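PDB 3E82: putative oxidoreductase from Klebsiella pneumoniae subsp. pneumoniae MGH 78578, which probably acts as an NAD(P)-dependent oxidoreductase of the Gfo/Idh/MocA family, although its substrate and the reaction it carries out are not established. Local coordinates for residues I10-Y15 against F22-I27; A61-P66 against A81-L86; Q118-V123 against D308-Q313; H183-A188 against A328-A333; E322-M327 against L345-D350. All coordinates share one frame; numbering follows the deposited sequence.

Interaction 1: residues I10-Y15 against F22-I27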
# COMPACT_ATOMS: atom_id res chain seq x y z
N ILE B 10 -27.81 30.76 -12.41
CA ILE B 10 -26.66 30.06 -12.97
C ILE B 10 -26.68 29.77 -14.47
O ILE B 10 -27.73 29.50 -15.06
CB ILE B 10 -26.50 28.69 -12.25
CG1 ILE B 10 -26.35 28.90 -10.74
CG2 ILE B 10 -25.33 27.93 -12.83
CD1 ILE B 10 -26.55 27.62 -9.93
N ALA B 11 -25.50 29.82 -15.06
CA ALA B 11 -25.32 29.46 -16.46
C ALA B 11 -24.38 28.26 -16.38
O ALA B 11 -23.27 28.37 -15.86
CB ALA B 11 -24.65 30.59 -17.23
N LEU B 12 -24.86 27.11 -16.84
CA LEU B 12 -24.04 25.89 -16.86
C LEU B 12 -23.38 25.87 -18.23
O LEU B 12 -24.06 25.86 -19.26
CB LEU B 12 -24.91 24.65 -16.68
CG LEU B 12 -24.23 23.30 -16.96
CD1 LEU B 12 -22.99 23.16 -16.09
CD2 LEU B 12 -25.21 22.16 -16.70
N ILE B 13 -22.05 25.90 -18.25
CA ILE B 13 -21.29 25.91 -19.50
C ILE B 13 -20.92 24.48 -19.90
O ILE B 13 -20.05 23.85 -19.29
CB ILE B 13 -20.00 26.74 -19.35
CG1 ILE B 13 -20.33 28.13 -18.78
CG2 ILE B 13 -19.29 26.85 -20.70
CD1 ILE B 13 -21.37 28.92 -19.57
N GLY B 14 -21.60 23.98 -20.93
CA GLY B 14 -21.35 22.64 -21.40
C GLY B 14 -22.40 21.67 -20.89
O GLY B 14 -22.69 21.63 -19.69
N TYR B 15 -23.00 20.92 -21.81
CA TYR B 15 -24.00 19.94 -21.43
C TYR B 15 -23.53 18.58 -21.91
O TYR B 15 -24.28 17.80 -22.51
CB TYR B 15 -25.35 20.27 -22.05
CG TYR B 15 -26.50 19.61 -21.33
CD1 TYR B 15 -26.78 19.92 -20.00
CD2 TYR B 15 -27.30 18.66 -21.97
CE1 TYR B 15 -27.83 19.31 -19.32
CE2 TYR B 15 -28.35 18.05 -21.30
CZ TYR B 15 -28.61 18.38 -19.98
OH TYR B 15 -29.65 17.78 -19.32
N PHE B 22 -24.17 15.25 -13.68
CA PHE B 22 -23.89 15.79 -12.35
C PHE B 22 -24.49 17.15 -12.04
O PHE B 22 -25.47 17.26 -11.30
CB PHE B 22 -22.37 15.88 -12.15
CG PHE B 22 -21.71 14.56 -11.84
CD1 PHE B 22 -21.33 14.25 -10.54
CD2 PHE B 22 -21.49 13.63 -12.85
CE1 PHE B 22 -20.73 13.02 -10.24
CE2 PHE B 22 -20.89 12.39 -12.57
CZ PHE B 22 -20.51 12.09 -11.27
N HIS B 23 -23.90 18.19 -12.62
CA HIS B 23 -24.31 19.56 -12.37
C HIS B 23 -25.78 19.93 -12.49
O HIS B 23 -26.36 20.46 -11.55
CB HIS B 23 -23.45 20.49 -13.21
CG HIS B 23 -21.99 20.40 -12.89
ND1 HIS B 23 -21.48 20.76 -11.67
CD2 HIS B 23 -20.95 19.96 -13.63
CE1 HIS B 23 -20.17 20.55 -11.67
NE2 HIS B 23 -19.83 20.06 -12.84
N ALA B 24 -26.39 19.66 -13.64
CA ALA B 24 -27.80 20.01 -13.81
C ALA B 24 -28.69 19.40 -12.72
O ALA B 24 -29.47 20.11 -12.08
CB ALA B 24 -28.29 19.61 -15.18
N PRO B 25 -28.59 18.07 -12.50
CA PRO B 25 -29.42 17.41 -11.47
C PRO B 25 -29.17 17.91 -10.05
O PRO B 25 -30.11 18.12 -9.28
CB PRO B 25 -29.04 15.93 -11.63
CG PRO B 25 -28.72 15.84 -13.11
CD PRO B 25 -27.88 17.07 -13.31
N LEU B 26 -27.90 18.08 -9.70
CA LEU B 26 -27.55 18.56 -8.37
C LEU B 26 -28.07 19.99 -8.16
O LEU B 26 -28.77 20.26 -7.18
CB LEU B 26 -26.03 18.52 -8.19
CG LEU B 26 -25.41 17.11 -8.12
CD1 LEU B 26 -23.89 17.20 -8.23
CD2 LEU B 26 -25.83 16.44 -6.81
N ILE B 27 -27.75 20.89 -9.08
CA ILE B 27 -28.17 22.28 -8.97
C ILE B 27 -29.69 22.43 -8.85
O ILE B 27 -30.19 23.19 -8.02
CB ILE B 27 -27.69 23.10 -10.19
CG1 ILE B 27 -26.16 23.17 -10.19
CG2 ILE B 27 -28.29 24.51 -10.13
CD1 ILE B 27 -25.57 23.79 -11.45

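Interaction 2: residues A61-P66 against A81-L86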
# COMPACT_ATOMS: atom_id res chain seq x y z
N ALA B 61 -20.83 34.18 -24.63
CA ALA B 61 -22.07 34.92 -24.46
C ALA B 61 -22.79 34.51 -23.17
O ALA B 61 -23.35 35.35 -22.46
CB ALA B 61 -22.98 34.71 -25.66
N ALA B 62 -22.79 33.21 -22.89
CA ALA B 62 -23.45 32.69 -21.69
C ALA B 62 -22.78 33.25 -20.44
O ALA B 62 -23.44 33.77 -19.54
CB ALA B 62 -23.40 31.17 -21.68
N VAL B 63 -21.46 33.13 -20.39
CA VAL B 63 -20.69 33.61 -19.26
C VAL B 63 -20.87 35.11 -19.01
O VAL B 63 -20.94 35.55 -17.86
CB VAL B 63 -19.19 33.31 -19.46
CG1 VAL B 63 -18.37 34.07 -18.45
CG2 VAL B 63 -18.94 31.81 -19.31
N GLN B 64 -20.97 35.89 -20.08
CA GLN B 64 -21.11 37.35 -19.95
C GLN B 64 -22.53 37.89 -19.84
O GLN B 64 -22.72 39.10 -19.73
CB GLN B 64 -20.39 38.03 -21.12
CG GLN B 64 -18.90 37.73 -21.15
CD GLN B 64 -18.22 38.27 -22.39
OE1 GLN B 64 -18.59 37.94 -23.52
NE2 GLN B 64 -17.20 39.09 -22.19
N HIS B 65 -23.53 37.02 -19.85
CA HIS B 65 -24.92 37.47 -19.77
C HIS B 65 -25.18 38.18 -18.43
O HIS B 65 -24.85 37.64 -17.36
CB HIS B 65 -25.86 36.28 -19.93
CG HIS B 65 -27.27 36.64 -20.28
ND1 HIS B 65 -28.09 37.35 -19.43
CD2 HIS B 65 -28.03 36.32 -21.35
CE1 HIS B 65 -29.29 37.45 -19.97
NE2 HIS B 65 -29.28 36.83 -21.14
N PRO B 66 -25.76 39.39 -18.47
CA PRO B 66 -26.07 40.18 -17.27
C PRO B 66 -26.96 39.50 -16.24
O PRO B 66 -26.84 39.78 -15.05
CB PRO B 66 -26.71 41.45 -17.85
CG PRO B 66 -27.33 40.98 -19.13
CD PRO B 66 -26.26 40.07 -19.68
N ALA B 81 -9.63 27.14 -17.74
CA ALA B 81 -8.88 28.34 -17.35
C ALA B 81 -9.34 29.60 -18.08
O ALA B 81 -9.62 30.63 -17.45
CB ALA B 81 -7.39 28.12 -17.57
N PRO B 82 -9.43 29.55 -19.42
CA PRO B 82 -9.87 30.75 -20.15
C PRO B 82 -11.30 31.21 -19.85
O PRO B 82 -11.54 32.40 -19.69
CB PRO B 82 -9.66 30.36 -21.62
CG PRO B 82 -9.73 28.87 -21.61
CD PRO B 82 -9.00 28.49 -20.35
N LEU B 83 -12.24 30.27 -19.75
CA LEU B 83 -13.63 30.64 -19.45
C LEU B 83 -13.78 31.16 -18.02
O LEU B 83 -14.60 32.05 -17.77
CB LEU B 83 -14.57 29.44 -19.67
CG LEU B 83 -14.88 29.10 -21.12
CD1 LEU B 83 -15.65 27.79 -21.21
CD2 LEU B 83 -15.70 30.24 -21.73
N ALA B 84 -13.01 30.60 -17.09
CA ALA B 84 -13.07 31.04 -15.71
C ALA B 84 -12.54 32.46 -15.69
O ALA B 84 -13.06 33.33 -14.98
CB ALA B 84 -12.19 30.14 -14.84
N ARG B 85 -11.51 32.71 -16.49
CA ARG B 85 -10.90 34.02 -16.58
C ARG B 85 -11.93 35.03 -17.10
O ARG B 85 -12.07 36.13 -16.55
CB ARG B 85 -9.71 33.97 -17.54
CG ARG B 85 -8.63 34.97 -17.23
CD ARG B 85 -7.43 34.79 -18.16
NE ARG B 85 -6.17 35.08 -17.49
CZ ARG B 85 -5.46 34.19 -16.81
NH1 ARG B 85 -5.89 32.94 -16.71
NH2 ARG B 85 -4.32 34.54 -16.23
N LEU B 86 -12.63 34.65 -18.16
CA LEU B 86 -13.64 35.51 -18.76
C LEU B 86 -14.79 35.78 -17.79
O LEU B 86 -15.26 36.91 -17.66
CB LEU B 86 -14.19 34.86 -20.03
CG LEU B 86 -15.07 35.77 -20.89
CD1 LEU B 86 -14.23 36.93 -21.42
CD2 LEU B 86 -15.67 34.98 -22.03

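Interaction 3: residues Q118-V123 against D308-Q313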
# COMPACT_ATOMS: atom_id res chain seq x y z
N GLN B 118 -13.18 40.51 -6.44
CA GLN B 118 -14.05 40.28 -5.30
C GLN B 118 -15.20 39.33 -5.62
O GLN B 118 -16.35 39.60 -5.26
CB GLN B 118 -14.61 41.61 -4.77
CG GLN B 118 -13.55 42.53 -4.17
CD GLN B 118 -14.09 43.91 -3.82
OE1 GLN B 118 -14.97 44.06 -2.96
NE2 GLN B 118 -13.57 44.94 -4.50
N ARG B 119 -14.89 38.24 -6.30
CA ARG B 119 -15.90 37.25 -6.65
C ARG B 119 -15.48 35.88 -6.12
O ARG B 119 -14.29 35.61 -5.98
CB ARG B 119 -16.09 37.20 -8.17
CG ARG B 119 -16.86 38.40 -8.74
CD ARG B 119 -18.34 38.31 -8.39
NE ARG B 119 -19.04 39.56 -8.62
CZ ARG B 119 -20.28 39.80 -8.18
NH1 ARG B 119 -20.94 38.87 -7.50
NH2 ARG B 119 -20.85 40.99 -8.39
N LEU B 120 -16.45 35.03 -5.81
CA LEU B 120 -16.15 33.68 -5.33
C LEU B 120 -15.71 32.79 -6.48
O LEU B 120 -16.33 32.78 -7.55
CB LEU B 120 -17.37 33.04 -4.65
CG LEU B 120 -17.17 31.59 -4.13
CD1 LEU B 120 -18.06 31.36 -2.92
CD2 LEU B 120 -17.47 30.56 -5.23
N LEU B 121 -14.63 32.06 -6.26
CA LEU B 121 -14.11 31.11 -7.24
C LEU B 121 -13.95 29.80 -6.49
O LEU B 121 -13.41 29.78 -5.39
CB LEU B 121 -12.74 31.55 -7.77
CG LEU B 121 -11.94 30.50 -8.56
CD1 LEU B 121 -12.69 30.07 -9.81
CD2 LEU B 121 -10.59 31.08 -8.93
N SER B 122 -14.43 28.71 -7.07
CA SER B 122 -14.30 27.40 -6.42
C SER B 122 -14.08 26.31 -7.46
O SER B 122 -14.22 26.55 -8.66
CB SER B 122 -15.57 27.11 -5.60
OG SER B 122 -15.39 25.96 -4.81
N VAL B 123 -13.71 25.12 -7.00
CA VAL B 123 -13.47 23.99 -7.89
C VAL B 123 -14.35 22.85 -7.38
O VAL B 123 -14.51 22.67 -6.17
CB VAL B 123 -11.98 23.57 -7.87
CG1 VAL B 123 -11.77 22.37 -8.79
CG2 VAL B 123 -11.10 24.74 -8.30
N ASP B 308 -24.85 29.10 0.27
CA ASP B 308 -24.74 29.81 1.53
C ASP B 308 -23.58 30.78 1.54
O ASP B 308 -23.68 31.89 2.09
CB ASP B 308 -24.61 28.81 2.68
CG ASP B 308 -25.85 27.95 2.84
OD1 ASP B 308 -26.93 28.40 2.39
OD2 ASP B 308 -25.76 26.84 3.41
N ALA B 309 -22.47 30.39 0.92
CA ALA B 309 -21.30 31.25 0.85
C ALA B 309 -21.62 32.49 0.01
O ALA B 309 -21.21 33.60 0.35
CB ALA B 309 -20.12 30.49 0.27
N LEU B 310 -22.34 32.30 -1.09
CA LEU B 310 -22.70 33.43 -1.95
C LEU B 310 -23.66 34.38 -1.24
O LEU B 310 -23.64 35.59 -1.49
CB LEU B 310 -23.36 32.93 -3.25
CG LEU B 310 -22.42 32.18 -4.20
CD1 LEU B 310 -23.18 31.75 -5.45
CD2 LEU B 310 -21.25 33.09 -4.56
N LYS B 311 -24.50 33.83 -0.37
CA LYS B 311 -25.45 34.65 0.37
C LYS B 311 -24.77 35.32 1.56
O LYS B 311 -25.41 36.01 2.35
CB LYS B 311 -26.63 33.79 0.84
CG LYS B 311 -27.53 33.35 -0.31
CD LYS B 311 -28.56 32.31 0.12
CE LYS B 311 -29.53 32.86 1.16
NZ LYS B 311 -30.46 31.79 1.63
N GLY B 312 -23.45 35.12 1.67
CA GLY B 312 -22.67 35.71 2.74
C GLY B 312 -22.78 35.03 4.10
O GLY B 312 -22.20 35.51 5.07
N GLN B 313 -23.49 33.91 4.17
CA GLN B 313 -23.67 33.19 5.43
C GLN B 313 -22.43 32.50 5.97
O GLN B 313 -22.26 32.37 7.19
CB GLN B 313 -24.77 32.14 5.28
CG GLN B 313 -26.15 32.68 4.97
CD GLN B 313 -27.17 31.57 4.79
OE1 GLN B 313 -26.91 30.41 5.13
NE2 GLN B 313 -28.35 31.91 4.27

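Interaction 4: residues H183-A188 against A328-A333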
# COMPACT_ATOMS: atom_id res chain seq x y z
N HIS B 183 -9.64 13.28 -5.99
CA HIS B 183 -10.54 13.14 -4.85
C HIS B 183 -9.88 12.38 -3.69
O HIS B 183 -10.17 12.64 -2.52
CB HIS B 183 -11.86 12.46 -5.25
CG HIS B 183 -11.76 10.97 -5.40
ND1 HIS B 183 -11.10 10.37 -6.45
CD2 HIS B 183 -12.25 9.97 -4.63
CE1 HIS B 183 -11.19 9.06 -6.32
NE2 HIS B 183 -11.88 8.79 -5.23
N LEU B 184 -8.98 11.46 -4.03
CA LEU B 184 -8.24 10.69 -3.02
C LEU B 184 -7.37 11.66 -2.23
O LEU B 184 -7.30 11.61 -0.99
CB LEU B 184 -7.37 9.64 -3.72
CG LEU B 184 -7.80 8.17 -3.69
CD1 LEU B 184 -9.31 8.04 -3.76
CD2 LEU B 184 -7.12 7.41 -4.82
N ILE B 185 -6.69 12.55 -2.95
CA ILE B 185 -5.82 13.54 -2.32
C ILE B 185 -6.61 14.55 -1.50
O ILE B 185 -6.31 14.80 -0.33
CB ILE B 185 -5.01 14.34 -3.38
CG1 ILE B 185 -4.08 13.40 -4.14
CG2 ILE B 185 -4.22 15.45 -2.70
CD1 ILE B 185 -3.57 14.01 -5.43
N ASP B 186 -7.64 15.13 -2.11
CA ASP B 186 -8.45 16.14 -1.44
C ASP B 186 -8.97 15.68 -0.08
O ASP B 186 -8.91 16.43 0.88
CB ASP B 186 -9.64 16.56 -2.34
CG ASP B 186 -10.41 17.72 -1.77
OD1 ASP B 186 -9.80 18.77 -1.50
OD2 ASP B 186 -11.64 17.58 -1.58
N GLN B 187 -9.49 14.45 -0.02
CA GLN B 187 -9.99 13.89 1.23
C GLN B 187 -8.87 13.81 2.27
O GLN B 187 -9.07 14.14 3.44
CB GLN B 187 -10.60 12.50 1.00
CG GLN B 187 -11.96 12.53 0.31
CD GLN B 187 -12.42 11.16 -0.22
OE1 GLN B 187 -11.63 10.21 -0.31
NE2 GLN B 187 -13.69 11.08 -0.60
N ALA B 188 -7.69 13.38 1.84
CA ALA B 188 -6.55 13.26 2.74
C ALA B 188 -6.13 14.63 3.31
O ALA B 188 -5.89 14.76 4.51
CB ALA B 188 -5.37 12.61 2.02
N ALA B 328 -0.73 20.53 -6.38
CA ALA B 328 0.65 20.45 -5.94
C ALA B 328 1.04 19.00 -5.62
O ALA B 328 2.10 18.53 -6.03
CB ALA B 328 0.86 21.33 -4.73
N VAL B 329 0.17 18.31 -4.89
CA VAL B 329 0.42 16.92 -4.52
C VAL B 329 0.40 16.05 -5.77
O VAL B 329 1.25 15.18 -5.97
CB VAL B 329 -0.66 16.41 -3.53
CG1 VAL B 329 -0.47 14.91 -3.27
CG2 VAL B 329 -0.59 17.21 -2.23
N LEU B 330 -0.59 16.30 -6.62
CA LEU B 330 -0.74 15.55 -7.85
C LEU B 330 0.55 15.61 -8.67
O LEU B 330 1.08 14.58 -9.08
CB LEU B 330 -1.90 16.15 -8.66
CG LEU B 330 -2.57 15.22 -9.67
CD1 LEU B 330 -3.36 14.16 -8.92
CD2 LEU B 330 -3.49 16.04 -10.60
N GLU B 331 1.08 16.81 -8.87
CA GLU B 331 2.30 16.99 -9.64
C GLU B 331 3.53 16.45 -8.91
O GLU B 331 4.41 15.87 -9.54
CB GLU B 331 2.49 18.47 -9.98
CG GLU B 331 1.29 19.03 -10.75
CD GLU B 331 1.53 20.43 -11.29
OE1 GLU B 331 2.55 21.04 -10.91
OE2 GLU B 331 0.69 20.90 -12.09
N ALA B 332 3.59 16.66 -7.60
CA ALA B 332 4.72 16.16 -6.82
C ALA B 332 4.83 14.64 -6.98
O ALA B 332 5.93 14.10 -7.10
CB ALA B 332 4.55 16.53 -5.36
N ALA B 333 3.69 13.95 -6.98
CA ALA B 333 3.69 12.49 -7.13
C ALA B 333 4.28 12.09 -8.48
O ALA B 333 5.01 11.10 -8.58
CB ALA B 333 2.27 11.93 -6.99

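Interaction 5: residues E322-M327 against L345-D350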
# COMPACT_ATOMS: atom_id res chain seq x y z
N GLU B 322 -7.25 25.43 -1.97
CA GLU B 322 -7.32 24.02 -1.60
C GLU B 322 -7.23 23.17 -2.85
O GLU B 322 -6.73 22.05 -2.80
CB GLU B 322 -8.61 23.72 -0.83
CG GLU B 322 -8.74 24.53 0.44
CD GLU B 322 -9.84 24.04 1.36
OE1 GLU B 322 -10.77 23.35 0.88
OE2 GLU B 322 -9.77 24.35 2.56
N ALA B 323 -7.71 23.71 -3.97
CA ALA B 323 -7.64 22.98 -5.23
C ALA B 323 -6.19 23.06 -5.70
O ALA B 323 -5.67 22.13 -6.31
CB ALA B 323 -8.57 23.61 -6.27
N LEU B 324 -5.54 24.19 -5.40
CA LEU B 324 -4.14 24.39 -5.77
C LEU B 324 -3.26 23.37 -5.01
O LEU B 324 -2.28 22.84 -5.55
CB LEU B 324 -3.70 25.81 -5.42
CG LEU B 324 -2.27 26.24 -5.79
CD1 LEU B 324 -2.16 26.43 -7.29
CD2 LEU B 324 -1.90 27.54 -5.07
N ALA B 325 -3.62 23.11 -3.75
CA ALA B 325 -2.89 22.16 -2.92
C ALA B 325 -2.98 20.75 -3.52
O ALA B 325 -1.99 20.04 -3.56
CB ALA B 325 -3.47 22.16 -1.50
N VAL B 326 -4.16 20.37 -3.99
CA VAL B 326 -4.35 19.06 -4.61
C VAL B 326 -3.45 18.96 -5.84
O VAL B 326 -2.78 17.96 -6.06
CB VAL B 326 -5.82 18.85 -5.04
CG1 VAL B 326 -5.94 17.63 -5.96
CG2 VAL B 326 -6.70 18.70 -3.82
N MSE B 327 -3.44 20.03 -6.63
CA MSE B 327 -2.62 20.06 -7.84
C MSE B 327 -1.15 19.89 -7.47
O MSE B 327 -0.41 19.19 -8.15
CB MSE B 327 -2.82 21.37 -8.61
CG MSE B 327 -4.18 21.49 -9.29
SE MSE B 327 -4.30 23.13 -10.36
CE MSE B 327 -2.75 22.84 -11.49
N LEU B 345 6.09 19.87 -1.68
CA LEU B 345 5.09 20.60 -2.47
C LEU B 345 5.52 22.00 -2.88
O LEU B 345 6.15 22.73 -2.11
CB LEU B 345 3.77 20.69 -1.71
CG LEU B 345 3.21 19.40 -1.09
CD1 LEU B 345 1.83 19.69 -0.52
CD2 LEU B 345 3.13 18.30 -2.14
N ASP B 346 5.18 22.39 -4.11
CA ASP B 346 5.55 23.71 -4.61
C ASP B 346 4.46 24.74 -4.32
O ASP B 346 3.74 25.17 -5.23
CB ASP B 346 5.85 23.65 -6.11
CG ASP B 346 6.40 24.96 -6.65
OD1 ASP B 346 6.83 25.81 -5.83
OD2 ASP B 346 6.41 25.14 -7.89
N LEU B 347 4.35 25.13 -3.05
CA LEU B 347 3.37 26.11 -2.59
C LEU B 347 4.13 27.18 -1.81
O LEU B 347 5.09 26.88 -1.10
CB LEU B 347 2.35 25.45 -1.65
CG LEU B 347 1.48 24.30 -2.16
CD1 LEU B 347 0.75 23.62 -0.99
CD2 LEU B 347 0.48 24.83 -3.18
N SER B 348 3.72 28.44 -1.95
CA SER B 348 4.38 29.54 -1.27
C SER B 348 4.04 29.56 0.22
O SER B 348 3.15 28.86 0.69
CB SER B 348 3.96 30.86 -1.90
OG SER B 348 2.58 31.09 -1.69
N ASP B 349 4.77 30.38 0.97
CA ASP B 349 4.53 30.49 2.41
C ASP B 349 3.14 31.02 2.70
O ASP B 349 2.48 30.56 3.62
CB ASP B 349 5.58 31.40 3.04
CG ASP B 349 6.95 30.77 3.05
OD1 ASP B 349 7.17 29.83 3.84
OD2 ASP B 349 7.81 31.20 2.25
N ASP B 350 2.69 31.99 1.90
CA ASP B 350 1.37 32.56 2.11
C ASP B 350 0.28 31.53 1.78
O ASP B 350 -0.78 31.52 2.41
CB ASP B 350 1.19 33.82 1.26
CG ASP B 350 2.15 34.93 1.65
OD1 ASP B 350 2.62 34.94 2.81
OD2 ASP B 350 2.44 35.81 0.80

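Interaction 1: residues I10-Y15 against F22-I27
The Tyr15 ring meets Ala24 edge-on: the methyl CB of Ala24 lies near the plane of the ring, 4.2 Å from CE1. The second flat group, the imidazole of His23, is approached obliquely by CD1 of Leu12, whose closest contact is with the His23 CB at 4.0 Å; the two side chains cross at about a right angle. The His23 ring also meets that of Phe124, their planes at about 50°. With CG anti to the backbone N (chi1 168°), Leu12 sends CD1 to His23 and CD2 to Ala24, where CD2 is 4.3 Å from CB. One helical turn further on, Ile10 and Ile27 reach toward each other tip to tip, CD1 of Ile10 lying 3.6 Å from CG2 of Ile27. The axes of strand 10-13 and helix 22-27 approach to 10.0 Å at 159°; Ile10 and Leu12, two apart on the strand, both point to the helix. These elements open the beta-alpha-beta unit of strand 8-13, helix 17-28 and strand 33-39, and Gly14 fits the first glycine of a Rossmann-type GxGxxG turn, consistent with the predicted nucleotide binding. No hydrogen bond crosses between the two segments. The polar ends are held by other parts of the chain: Tyr15 OH bonds Asp49, while His23 uses ND1 for Tyr303 and NE2 for Asp97, which should fix the rotation of the imidazole. The chemistry thus divides into an apolar strand-helix interface, completed by the Tyr15 ring edge and the His23 CB, and ring heteroatoms satisfied by outside partners.

Interaction 2: residues A61-P66 against A81-L86
Val63 meets Leu86 because its chi1 of 167° sets CG1 anti to the backbone N and CG2 beside it, dividing the two methyls between two partners. CG1 goes to Leu86, coming within 4.0 Å of its backbone carbon C and 4.4 Å of its CG. CG2 instead faces Leu83, with 4.3 Å to CD2. Leu86 also has CG anti to its backbone N (chi1 -170°), which carries its isobutyl group toward helix 59-64. There the side chain of Gln64 crosses that of Leu86 at about a right angle, its terminal amide lying against the leucine methyls; since the orientation of this amide is uncertain, the contact is best read as van der Waals packing of the whole group. Val63 and Leu86 are also the nearest backbone pair, with their CA atoms 7.3 Å apart, and no hydrogen bond links the segments. The evidence points to a contact graded from inside to outside: Val63 and Leu83 are buried, Leu86 is partly exposed, and Gln64 lies at the solvent edge. Beneath the buried end, Val63 and Leu83 both rest on Ile13 of strand 8-13, while Val63 also touches Val71 and Leu83 touches Ile73 of strand 70-73. Two neighbouring helices packed side by side over a parallel sheet in this way are characteristic of the Rossmann fold, to which both belong.

Interaction 3: residues Q118-V123 against D308-Q313
Leu120 and Leu310 cross at about a right angle, and the crossing brings the single methyl CD2 of Leu310 against two points of Leu120: CB at 3.9 Å and CD1 at 4.0 Å. The Leu120 side chain points toward the helix end, whereas Leu310 leaves its backbone at a slant and only its outer part closes in. Leu120 CD1 has a second neighbour, the methyl CB of Ala309, 3.9 Å away. With CG anti to the backbone N (chi1 179°), Leu120 extends far enough to bring CD1 against both Ala309 CB and Leu310 CD2, which belong to consecutive residues on the last turn of helix 300-310. The interface is small, 110 Å² counting both sides, and wholly apolar; no hydrogen bond spans it. All three touching residues are partly exposed, so this is a surface contact. Just beyond it, Gly312 ends the helix in a Schellman motif: Gly312 N bonds Ala309 O at 3.0 Å, and Gln313 N bonds Asp308 O at 2.9 Å. Gln118 forms the same kind of motif after helix 104-116, so the leucine contact lies close to two helix ends. On the sheet side, Leu120 is bonded through its backbone to Val94, and Leu310 also touches His93 of strand 93-96. The contact thus sets the C-terminal end of helix 300-310 against the approach to 121-123, the outermost strand of the parallel sheet, beside strand 93-96.

Interaction 4: residues H183-A188 against A328-A333
Ile185 packs its side chain against Val329 and Leu330, joining two helices, 176-192 and 320-339, of the alpha/beta part that follows the Rossmann fold in this family. In the first shell, Ile185 and Val329 reach toward each other tip to tip: Ile185 CG2 is 3.8 Å from both CB and CG1 of Val329, and Ile185 CG1 lies 4.0 Å from Val329 CG1. Leu330 comes in across Ile185 at about a right angle and offers one methyl, CD1. The torsions account for this: Ile185 has CG2 anti to the backbone N and CG1 beside it (chi1 -63°), and an extended chi2 of 164° carries CD1 out to Leu330 while it still touches Val329 CG1, 3.9 Å away. All three residues are buried, and no hydrogen bond joins the two segments, so the evidence for the association is carbon contact alone. Their CA atoms come nearest at Ile185 and Val329, 7.4 Å apart.

Further out, other side chains hold this trio in place. Ile185 also rests on Trp177 and on Leu228 of strand 225-231, while Leu330 touches Phe178 and Pro182. A polar tie runs beside them, as the indole NE1 of Trp177 bonds the backbone O of Leu330, linking the same two helices. On a different side of helix 176-192, Asp186 forms a salt bridge with Arg128. The tightest point remains within the trio, where Ile185 CD1 and Leu330 CD1 stand only 3.5 Å apart, closer than usual van der Waals contact.

Interaction 5: residues E322-M327 against L345-D350
Leu347 carries the close-packed part of this contact, laying its methyl CD2 on Leu324 and Ala325 of helix 320-339. CD2 is 4.0 Å from CG of Leu324 and 4.1 Å from its CD2; it is also 4.3 Å from CA of Ala325. The other methyl, CD1, faces the Ala325 CB more loosely, at 4.5 Å. The side chains of Leu324 and Leu347 slide past each other in opposite directions, so the overlap is lateral rather than end-on. Leu347 has CG anti to the carbonyl carbon (chi1 -60°) and an extended chi2, which together carry its two methyls forward to the helix; Leu324, with CG anti to its backbone N (chi1 -177°), brings CG and CD2 alongside CD2 of Leu347. All three residues are buried, and Met104 of helix 104-116 touches both leucines, adding a third element to the apolar cluster.

The other side is far looser. Asp346, Asp349 and Asp350 are exposed and make no contact with residues 322-327. Asp346 sits at the centre of an inverse gamma turn. Leu355 of helix 349-356 touches Ala325 and Leu347. With no hydrogen bond between the segments, Leu347 packed on Leu324 and Ala325 joins them. Directly after this buried leucine, Ser348 takes the N-cap position: its OG caps a backbone N just inside the helix, and its own backbone N bonds Glu351 OE1, a pairing consistent with a capping box at the start of the C-terminal helix 349-356.

How the interactions relate
Interactions 1, 2 and 3 gather round the parallel Rossmann sheet, whereas interactions 4 and 5 share helix 320-339 and have centres about 10 Å apart. Interactions 1 and 2, about 15 Å apart between centres, come in series along the chain and touch through Ile13, which packs on Ala62, Val63 and Leu83. Interaction 3 ties the residue leading into the edge strand to helix 300-310, much later in sequence, and touches interaction 5 where Val123 meets Ala323. Interactions 4 and 5 have alternating segments and meet through Ala328 and Leu347. The contacts of interactions 3 and 5 thus join the probable nucleotide-binding Rossmann part to the later part of the chain.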